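Long-range contact in electron transfer flavoprotein, alpha subunit (Thermotoga maritima, PDB 7KOE), which probably carries electrons between redox partners as the FAD-binding alpha subunit of an electron transfer flavoprotein complex: residues S2-G16 with L36-L50. Sequence-based numbering, arbitrary orientation.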
loop_
_atom_site.group_PDB
_atom_site.type_symbol
_atom_site.label_atom_id
_atom_site.label_comp_id
_atom_site.label_asym_id
_atom_site.label_seq_id
_atom_site.Cartn_x
_atom_site.Cartn_y
_atom_site.Cartn_z
ATOM N N SER B 2 52.228 -21.648 1.436
ATOM C CA SER B 2 52.165 -20.585 0.445
ATOM C C SER B 2 52.166 -21.105 -0.982
ATOM O O SER B 2 51.450 -20.564 -1.827
ATOM C CB SER B 2 53.348 -19.625 0.622
ATOM O OG SER B 2 53.365 -18.659 -0.414
ATOM N N GLU B 3 52.935 -22.145 -1.268
ATOM C CA GLU B 3 52.966 -22.742 -2.594
ATOM C C GLU B 3 51.830 -23.732 -2.825
ATOM O O GLU B 3 51.837 -24.427 -3.845
ATOM C CB GLU B 3 54.329 -23.413 -2.830
ATOM C CG GLU B 3 54.698 -24.488 -1.822
ATOM C CD GLU B 3 54.310 -25.878 -2.276
ATOM O OE1 GLU B 3 54.164 -26.082 -3.500
ATOM O OE2 GLU B 3 54.144 -26.762 -1.412
ATOM N N LYS B 4 50.871 -23.827 -1.899
ATOM C CA LYS B 4 49.630 -24.541 -2.176
ATOM C C LYS B 4 48.555 -23.607 -2.721
ATOM O O LYS B 4 47.596 -24.074 -3.346
ATOM C CB LYS B 4 49.137 -25.255 -0.915
ATOM C CG LYS B 4 49.953 -26.486 -0.531
ATOM C CD LYS B 4 49.772 -27.617 -1.532
ATOM C CE LYS B 4 50.129 -28.960 -0.917
ATOM N NZ LYS B 4 50.996 -29.764 -1.818
ATOM N N LYS B 5 48.689 -22.299 -2.486
ATOM C CA LYS B 5 47.900 -21.291 -3.199
ATOM C C LYS B 5 48.671 -20.879 -4.454
ATOM O O LYS B 5 49.426 -19.906 -4.489
ATOM C CB LYS B 5 47.591 -20.100 -2.302
ATOM C CG LYS B 5 46.589 -20.413 -1.207
ATOM C CD LYS B 5 46.266 -19.183 -0.382
ATOM C CE LYS B 5 45.320 -19.527 0.757
ATOM N NZ LYS B 5 43.973 -19.914 0.257
ATOM N N ILE B 6 48.459 -21.665 -5.498
ATOM C CA ILE B 6 49.300 -21.680 -6.684
ATOM C C ILE B 6 48.366 -21.603 -7.890
ATOM O O ILE B 6 47.779 -22.596 -8.316
ATOM C CB ILE B 6 50.199 -22.923 -6.672
ATOM C CG1 ILE B 6 50.968 -23.141 -7.972
ATOM C CG2 ILE B 6 49.487 -24.183 -6.131
ATOM C CD1 ILE B 6 51.930 -24.280 -7.817
ATOM N N ILE B 7 48.192 -20.410 -8.451
ATOM C CA ILE B 7 47.115 -20.240 -9.422
ATOM C C ILE B 7 47.642 -20.554 -10.821
ATOM O O ILE B 7 48.759 -20.175 -11.186
ATOM C CB ILE B 7 46.486 -18.842 -9.320
ATOM C CG1 ILE B 7 47.473 -17.717 -9.618
ATOM C CG2 ILE B 7 45.964 -18.633 -7.909
ATOM C CD1 ILE B 7 46.861 -16.340 -9.493
ATOM N N PHE B 8 46.862 -21.316 -11.584
ATOM C CA PHE B 8 47.283 -21.805 -12.888
ATOM C C PHE B 8 46.673 -20.964 -13.997
ATOM O O PHE B 8 45.585 -20.405 -13.851
ATOM C CB PHE B 8 46.867 -23.263 -13.094
ATOM C CG PHE B 8 47.799 -24.272 -12.489
ATOM C CD1 PHE B 8 48.839 -23.888 -11.661
ATOM C CD2 PHE B 8 47.626 -25.618 -12.756
ATOM C CE1 PHE B 8 49.683 -24.830 -11.110
ATOM C CE2 PHE B 8 48.468 -26.564 -12.213
ATOM C CZ PHE B 8 49.497 -26.170 -11.390
ATOM N N VAL B 9 47.388 -20.882 -15.115
ATOM C CA VAL B 9 46.889 -20.284 -16.348
ATOM C C VAL B 9 47.345 -21.176 -17.490
ATOM O O VAL B 9 48.544 -21.427 -17.641
ATOM C CB VAL B 9 47.399 -18.843 -16.560
ATOM C CG1 VAL B 9 47.170 -18.400 -17.991
ATOM C CG2 VAL B 9 46.729 -17.869 -15.612
ATOM N N LEU B 10 46.403 -21.672 -18.284
ATOM C CA LEU B 10 46.744 -22.505 -19.426
ATOM C C LEU B 10 47.100 -21.622 -20.613
ATOM O O LEU B 10 46.464 -20.592 -20.850
ATOM C CB LEU B 10 45.584 -23.433 -19.788
ATOM C CG LEU B 10 45.881 -24.736 -20.533
ATOM C CD1 LEU B 10 44.835 -25.749 -20.155
ATOM C CD2 LEU B 10 45.899 -24.569 -22.042
ATOM N N ILE B 11 48.123 -22.032 -21.357
ATOM C CA ILE B 11 48.580 -21.313 -22.538
ATOM C C ILE B 11 48.086 -22.064 -23.766
ATOM O O ILE B 11 48.480 -23.212 -24.003
ATOM C CB ILE B 11 50.109 -21.144 -22.565
ATOM C CG1 ILE B 11 50.580 -20.184 -21.468
ATOM C CG2 ILE B 11 50.566 -20.621 -23.917
ATOM C CD1 ILE B 11 51.023 -20.843 -20.182
ATOM N N GLU B 12 47.215 -21.420 -24.534
ATOM C CA GLU B 12 46.685 -21.987 -25.769
ATOM C C GLU B 12 47.629 -21.620 -26.903
ATOM O O GLU B 12 47.698 -20.456 -27.302
ATOM C CB GLU B 12 45.279 -21.456 -26.043
ATOM C CG GLU B 12 44.219 -21.855 -25.026
ATOM C CD GLU B 12 43.815 -23.315 -25.123
ATOM O OE1 GLU B 12 43.239 -23.833 -24.145
ATOM O OE2 GLU B 12 44.042 -23.937 -26.182
ATOM N N HIS B 13 48.355 -22.602 -27.426
ATOM C CA HIS B 13 49.277 -22.376 -28.527
ATOM C C HIS B 13 48.767 -23.061 -29.786
ATOM O O HIS B 13 48.203 -24.158 -29.724
ATOM C CB HIS B 13 50.681 -22.876 -28.186
ATOM C CG HIS B 13 50.750 -24.343 -27.911
ATOM N ND1 HIS B 13 50.948 -25.277 -28.905
ATOM C CD2 HIS B 13 50.647 -25.039 -26.756
ATOM C CE1 HIS B 13 50.960 -26.485 -28.374
ATOM N NE2 HIS B 13 50.781 -26.368 -27.071
ATOM N N HIS B 14 48.966 -22.408 -30.927
ATOM C CA HIS B 14 48.500 -22.898 -32.220
ATOM C C HIS B 14 49.722 -23.121 -33.104
ATOM O O HIS B 14 50.144 -22.230 -33.844
ATOM C CB HIS B 14 47.515 -21.925 -32.841
ATOM C CG HIS B 14 46.313 -21.672 -31.986
ATOM N ND1 HIS B 14 45.531 -22.691 -31.488
ATOM C CD2 HIS B 14 45.766 -20.520 -31.531
ATOM C CE1 HIS B 14 44.551 -22.178 -30.766
ATOM N NE2 HIS B 14 44.670 -20.863 -30.778
ATOM N N GLY B 15 50.286 -24.320 -33.018
ATOM C CA GLY B 15 51.480 -24.663 -33.761
ATOM C C GLY B 15 52.742 -24.179 -33.080
ATOM O O GLY B 15 53.427 -24.956 -32.409
ATOM N N GLY B 16 53.062 -22.899 -33.238
ATOM C CA GLY B 16 54.215 -22.348 -32.557
ATOM C C GLY B 16 53.916 -21.122 -31.722
ATOM O O GLY B 16 54.612 -20.846 -30.741
ATOM N N LEU B 36 45.297 -12.080 -3.655
ATOM C CA LEU B 36 45.361 -13.372 -2.989
ATOM C C LEU B 36 46.594 -13.383 -2.098
ATOM O O LEU B 36 47.667 -12.943 -2.521
ATOM C CB LEU B 36 45.439 -14.513 -4.005
ATOM C CG LEU B 36 44.945 -15.891 -3.572
ATOM C CD1 LEU B 36 43.488 -15.797 -3.208
ATOM C CD2 LEU B 36 45.152 -16.910 -4.674
ATOM N N GLU B 37 46.443 -13.883 -0.875
ATOM C CA GLU B 37 47.554 -13.897 0.069
ATOM C C GLU B 37 48.471 -15.075 -0.239
ATOM O O GLU B 37 48.007 -16.222 -0.311
ATOM C CB GLU B 37 47.060 -13.979 1.508
ATOM C CG GLU B 37 48.201 -13.973 2.523
ATOM C CD GLU B 37 47.723 -13.971 3.957
ATOM O OE1 GLU B 37 47.204 -12.934 4.418
ATOM O OE2 GLU B 37 47.873 -15.012 4.629
ATOM N N ASN B 38 49.757 -14.773 -0.457
ATOM C CA ASN B 38 50.846 -15.749 -0.583
ATOM C C ASN B 38 50.640 -16.663 -1.793
ATOM O O ASN B 38 50.513 -17.879 -1.673
ATOM C CB ASN B 38 50.996 -16.567 0.709
ATOM C CG ASN B 38 51.915 -15.907 1.716
ATOM O OD1 ASN B 38 52.064 -14.685 1.734
ATOM N ND2 ASN B 38 52.525 -16.715 2.575
ATOM N N SER B 39 50.597 -16.049 -2.971
ATOM C CA SER B 39 50.259 -16.762 -4.193
ATOM C C SER B 39 51.251 -16.428 -5.302
ATOM O O SER B 39 51.996 -15.448 -5.233
ATOM C CB SER B 39 48.834 -16.438 -4.646
ATOM O OG SER B 39 48.656 -15.040 -4.725
ATOM N N GLU B 40 51.241 -17.266 -6.339
ATOM C CA GLU B 40 52.131 -17.132 -7.485
ATOM C C GLU B 40 51.410 -17.595 -8.743
ATOM O O GLU B 40 50.612 -18.533 -8.709
ATOM C CB GLU B 40 53.414 -17.943 -7.281
ATOM C CG GLU B 40 53.166 -19.324 -6.694
ATOM C CD GLU B 40 54.376 -20.227 -6.782
ATOM O OE1 GLU B 40 54.733 -20.858 -5.766
ATOM O OE2 GLU B 40 54.969 -20.310 -7.874
ATOM N N VAL B 41 51.709 -16.937 -9.861
ATOM C CA VAL B 41 51.026 -17.190 -11.127
ATOM C C VAL B 41 51.864 -18.182 -11.925
ATOM O O VAL B 41 52.900 -17.831 -12.489
ATOM C CB VAL B 41 50.801 -15.898 -11.913
ATOM C CG1 VAL B 41 50.165 -16.193 -13.265
ATOM C CG2 VAL B 41 49.958 -14.941 -11.110
ATOM N N TRP B 42 51.405 -19.426 -11.994
ATOM C CA TRP B 42 52.057 -20.411 -12.839
ATOM C C TRP B 42 51.583 -20.266 -14.282
ATOM O O TRP B 42 50.753 -19.419 -14.616
ATOM C CB TRP B 42 51.782 -21.821 -12.328
ATOM C CG TRP B 42 52.795 -22.317 -11.370
ATOM C CD1 TRP B 42 53.418 -21.600 -10.398
ATOM C CD2 TRP B 42 53.311 -23.648 -11.283
ATOM N NE1 TRP B 42 54.289 -22.401 -9.706
ATOM C CE2 TRP B 42 54.256 -23.661 -10.242
ATOM C CE3 TRP B 42 53.077 -24.827 -11.992
ATOM C CZ2 TRP B 42 54.943 -24.810 -9.873
ATOM C CZ3 TRP B 42 53.768 -25.966 -11.631
ATOM C CH2 TRP B 42 54.689 -25.949 -10.582
ATOM N N GLY B 43 52.137 -21.101 -15.152
ATOM C CA GLY B 43 51.639 -21.235 -16.503
ATOM C C GLY B 43 51.817 -22.655 -16.991
ATOM O O GLY B 43 52.935 -23.171 -16.997
ATOM N N VAL B 44 50.735 -23.304 -17.400
ATOM C CA VAL B 44 50.787 -24.680 -17.875
ATOM C C VAL B 44 50.832 -24.657 -19.392
ATOM O O VAL B 44 49.999 -24.011 -20.037
ATOM C CB VAL B 44 49.589 -25.498 -17.369
ATOM C CG1 VAL B 44 49.848 -26.977 -17.568
ATOM C CG2 VAL B 44 49.338 -25.200 -15.911
ATOM N N LEU B 45 51.803 -25.358 -19.964
ATOM C CA LEU B 45 52.007 -25.330 -21.400
ATOM C C LEU B 45 52.360 -26.739 -21.841
ATOM O O LEU B 45 53.196 -27.394 -21.213
ATOM C CB LEU B 45 53.107 -24.329 -21.768
ATOM C CG LEU B 45 53.194 -23.778 -23.190
ATOM C CD1 LEU B 45 53.804 -22.393 -23.138
ATOM C CD2 LEU B 45 54.009 -24.662 -24.097
ATOM N N LEU B 46 51.722 -27.203 -22.909
ATOM C CA LEU B 46 51.820 -28.589 -23.342
ATOM C C LEU B 46 52.341 -28.636 -24.769
ATOM O O LEU B 46 51.827 -27.934 -25.644
ATOM C CB LEU B 46 50.462 -29.292 -23.250
ATOM C CG LEU B 46 49.902 -29.642 -21.867
ATOM C CD1 LEU B 46 49.090 -28.503 -21.280
ATOM C CD2 LEU B 46 49.048 -30.885 -21.951
ATOM N N GLY B 47 53.351 -29.462 -25.000
ATOM C CA GLY B 47 53.943 -29.651 -26.302
ATOM C C GLY B 47 55.445 -29.721 -26.204
ATOM O O GLY B 47 56.033 -29.582 -25.127
ATOM N N GLU B 48 56.083 -29.942 -27.349
ATOM C CA GLU B 48 57.534 -29.958 -27.451
ATOM C C GLU B 48 57.986 -28.918 -28.461
ATOM O O GLU B 48 57.368 -28.754 -29.518
ATOM C CB GLU B 48 58.054 -31.336 -27.853
ATOM C CG GLU B 48 58.143 -32.308 -26.698
ATOM C CD GLU B 48 59.557 -32.458 -26.180
ATOM O OE1 GLU B 48 59.761 -33.243 -25.230
ATOM O OE2 GLU B 48 60.462 -31.787 -26.717
ATOM N N GLY B 49 59.068 -28.221 -28.134
ATOM C CA GLY B 49 59.572 -27.188 -29.012
ATOM C C GLY B 49 58.890 -25.854 -28.843
ATOM O O GLY B 49 58.714 -25.127 -29.824
ATOM N N LEU B 50 58.491 -25.511 -27.624
ATOM C CA LEU B 50 57.797 -24.262 -27.355
ATOM C C LEU B 50 58.509 -23.478 -26.268
ATOM O O LEU B 50 57.878 -22.846 -25.416
ATOM C CB LEU B 50 56.345 -24.524 -26.973
ATOM C CG LEU B 50 55.433 -24.897 -28.138
ATOM C CD1 LEU B 50 54.332 -25.802 -27.649
ATOM C CD2 LEU B 50 54.856 -23.662 -28.804
#
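Ile6 turns CG1 away from its backbone N (chi1 171°) and runs on extended, which sets CD1 over one face of the Trp42 indole. This CH-pi contact puts CD1 3.6 Å from the centroid of the five-membered ring. Phe8, with CG anti to its carbonyl carbon (chi1 -83°), lies alongside Trp42 and points the same way. The two ring planes are 14° apart but slid past each other, and Phe8 CE1 comes 3.5 Å from Trp42 CE3. Val44 CG2 covers a face of the Phe8 ring. Trp42 NE1 gives a hydrogen bond to Glu40 OE2 (2.9 Å), which lies in the indole plane, though NE1 stands above the carboxylate plane; the bond helps fix the ring's rotation. With an alanine in place of Trp42, Ile6 CD1 would probably lose the ring face it packs on, Phe8 its neighbouring ring, and Glu40 OE2 the NE1 donor. Beneath the rings the backbones pair in parallel. Ile7 N hydrogen-bonds to Glu40 O, and Ile7 O takes Trp42 N at 2.9 Å. After a break at Trp42 and Gly43, Val9 O accepts Val44 N and Ile11 N gives to Val44 O. Farther along, Leu50 CD1 sits over the centre of the His13 ring. The contact joins neighbouring strands 6-9 and 40-46 of the parallel sheet, linked by a crossover through helix 21-33. That helix packs on Ile7 and Val41, Tyr92 meets Trp42, and strand 97-100 flanks strand 6-9 on its other side.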